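Local coordinates for protein cellobiose 2-epimerase (Spirochaeta thermophila DSM 6192, PDB 5ZIG) that probably catalyses the reversible epimerization of cellobiose to 4-O-beta-D-glucopyranosyl-D-mannose, at residues Y87-L90 against T91-Y95. Numbering follows the deposited sequence. Where two conformers were deposited one is given.
Sequences YRFL and THALY
Three i+4 to i hydrogen bonds carry the backbone from Y87-L90 into T91-Y95: T91 N to Y87 O (2.9 Å), H92 N to R88 O (2.9 Å) and A93 N to F89 O (3.1 Å). F89 O also takes a weak hydrogen bond from L94 N at 3.3 Å, five residues on, so the final turn widens toward a pi-type one. On this turn A93 CB sits over the centre of one face of the F89 ring, 3.8 Å from its centroid, in a CH-pi contact. In F89, CG anti to the backbone N (chi1 -164°), beside the carbonyl carbon, directs the ring along the following turn, where CD2 also meets L94 CD1. A serine here would probably strip the aromatic face from A93 CB and cost L94 CD1 one of its apolar neighbours. This lies in the C-terminal part of helix 77-94, within the (α/α)6 barrel expected of the N-acylglucosamine 2-epimerase family; L90 faces helices 57-73 and 119-136, and its CD1 touches L94 CD1 at 4.0 Å. One turn back, T91 CG2 lies over the Y87 ring, 3.6 Å from CE1, while Y87 OH hydrogen-bonds E140 OE2. T91 OG1 and H92 ND1 share a hydrogen bond of 3.1 Å, OG1 lying at the imidazole edge, in plane.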
loop_
_atom_site.group_PDB
_atom_site.type_symbol
_atom_site.label_atom_id
_atom_site.label_comp_id
_atom_site.label_asym_id
_atom_site.label_seq_id
_atom_site.Cartn_x
_atom_site.Cartn_y
_atom_site.Cartn_z
ATOM N N TYR A 87 3.931 13.818 -11.120
ATOM C CA TYR A 87 5.149 14.287 -10.463
ATOM C C TYR A 87 5.149 15.810 -10.334
ATOM O O TYR A 87 5.393 16.343 -9.249
ATOM C CB TYR A 87 6.372 13.806 -11.235
ATOM C CG TYR A 87 7.693 14.354 -10.732
ATOM C CD1 TYR A 87 8.256 13.905 -9.543
ATOM C CD2 TYR A 87 8.370 15.321 -11.455
ATOM C CE1 TYR A 87 9.449 14.394 -9.105
ATOM C CE2 TYR A 87 9.565 15.834 -11.017
ATOM C CZ TYR A 87 10.102 15.368 -9.845
ATOM O OH TYR A 87 11.301 15.884 -9.421
ATOM N N ARG A 88 4.881 16.516 -11.438
ATOM C CA ARG A 88 4.849 17.976 -11.414
ATOM C C ARG A 88 3.858 18.496 -10.377
ATOM O O ARG A 88 4.145 19.468 -9.666
ATOM C CB ARG A 88 4.497 18.516 -12.801
ATOM C CG ARG A 88 5.552 18.250 -13.865
ATOM C CD ARG A 88 5.197 18.938 -15.183
ATOM N NE ARG A 88 3.947 18.429 -15.742
ATOM C CZ ARG A 88 3.875 17.480 -16.671
ATOM N NH1 ARG A 88 4.982 16.937 -17.150
ATOM N NH2 ARG A 88 2.697 17.072 -17.121
ATOM N N PHE A 89 2.685 17.860 -10.276
ATOM C CA PHE A 89 1.698 18.281 -9.286
ATOM C C PHE A 89 2.155 17.958 -7.875
ATOM O O PHE A 89 1.887 18.727 -6.941
ATOM C CB PHE A 89 0.342 17.631 -9.549
ATOM C CG PHE A 89 -0.793 18.307 -8.820
ATOM C CD1 PHE A 89 -1.324 19.501 -9.290
ATOM C CD2 PHE A 89 -1.312 17.760 -7.657
ATOM C CE1 PHE A 89 -2.368 20.148 -8.607
ATOM C CE2 PHE A 89 -2.348 18.386 -6.968
ATOM C CZ PHE A 89 -2.874 19.596 -7.442
ATOM N N LEU A 90 2.828 16.821 -7.700
ATOM C CA LEU A 90 3.392 16.487 -6.402
ATOM C C LEU A 90 4.433 17.512 -5.968
ATOM O O LEU A 90 4.494 17.889 -4.792
ATOM C CB LEU A 90 4.015 15.098 -6.446
ATOM C CG LEU A 90 4.670 14.699 -5.137
ATOM C CD1 LEU A 90 3.614 14.522 -4.055
ATOM C CD2 LEU A 90 5.529 13.430 -5.351
ATOM N N THR A 91 5.259 17.978 -6.892
ATOM C CA THR A 91 6.399 18.775 -6.481
ATOM C C THR A 91 6.178 20.274 -6.595
ATOM O O THR A 91 7.000 21.027 -6.075
ATOM C CB THR A 91 7.649 18.382 -7.277
ATOM O OG1 THR A 91 7.409 18.532 -8.679
ATOM C CG2 THR A 91 8.030 16.960 -6.956
ATOM N N HIS A 92 5.097 20.720 -7.243
ATOM C CA HIS A 92 4.776 22.130 -7.360
ATOM C C HIS A 92 3.562 22.544 -6.545
ATOM O O HIS A 92 3.411 23.736 -6.264
ATOM C CB HIS A 92 4.511 22.515 -8.822
ATOM C CG HIS A 92 5.707 22.401 -9.711
ATOM N ND1 HIS A 92 6.470 21.255 -9.792
ATOM C CD2 HIS A 92 6.263 23.286 -10.571
ATOM C CE1 HIS A 92 7.450 21.443 -10.658
ATOM N NE2 HIS A 92 7.346 22.666 -11.145
ATOM N N ALA A 93 2.679 21.607 -6.194
ATOM C CA ALA A 93 1.519 21.907 -5.367
ATOM C C ALA A 93 1.627 21.296 -3.975
ATOM O O ALA A 93 1.571 22.027 -2.976
ATOM C CB ALA A 93 0.231 21.441 -6.063
ATOM N N LEU A 94 1.816 19.972 -3.873
ATOM C CA LEU A 94 1.832 19.331 -2.559
ATOM C C LEU A 94 3.129 19.584 -1.785
ATOM O O LEU A 94 3.148 19.470 -0.549
ATOM C CB LEU A 94 1.576 17.829 -2.727
ATOM C CG LEU A 94 0.118 17.565 -3.152
ATOM C CD1 LEU A 94 -0.016 16.313 -4.039
ATOM C CD2 LEU A 94 -0.839 17.499 -1.937
ATOM N N TYR A 95 4.205 19.924 -2.481
ATOM C CA TYR A 95 5.478 20.183 -1.828
ATOM C C TYR A 95 5.460 21.526 -1.080
ATOM O O TYR A 95 5.023 22.548 -1.617
ATOM C CB TYR A 95 6.583 20.154 -2.886
ATOM C CG TYR A 95 7.983 20.277 -2.345
ATOM C CD1 TYR A 95 8.469 19.367 -1.429
ATOM C CD2 TYR A 95 8.813 21.316 -2.757
ATOM C CE1 TYR A 95 9.768 19.486 -0.926
ATOM C CE2 TYR A 95 10.091 21.446 -2.274
ATOM C CZ TYR A 95 10.573 20.531 -1.364
ATOM O OH TYR A 95 11.859 20.674 -0.891
#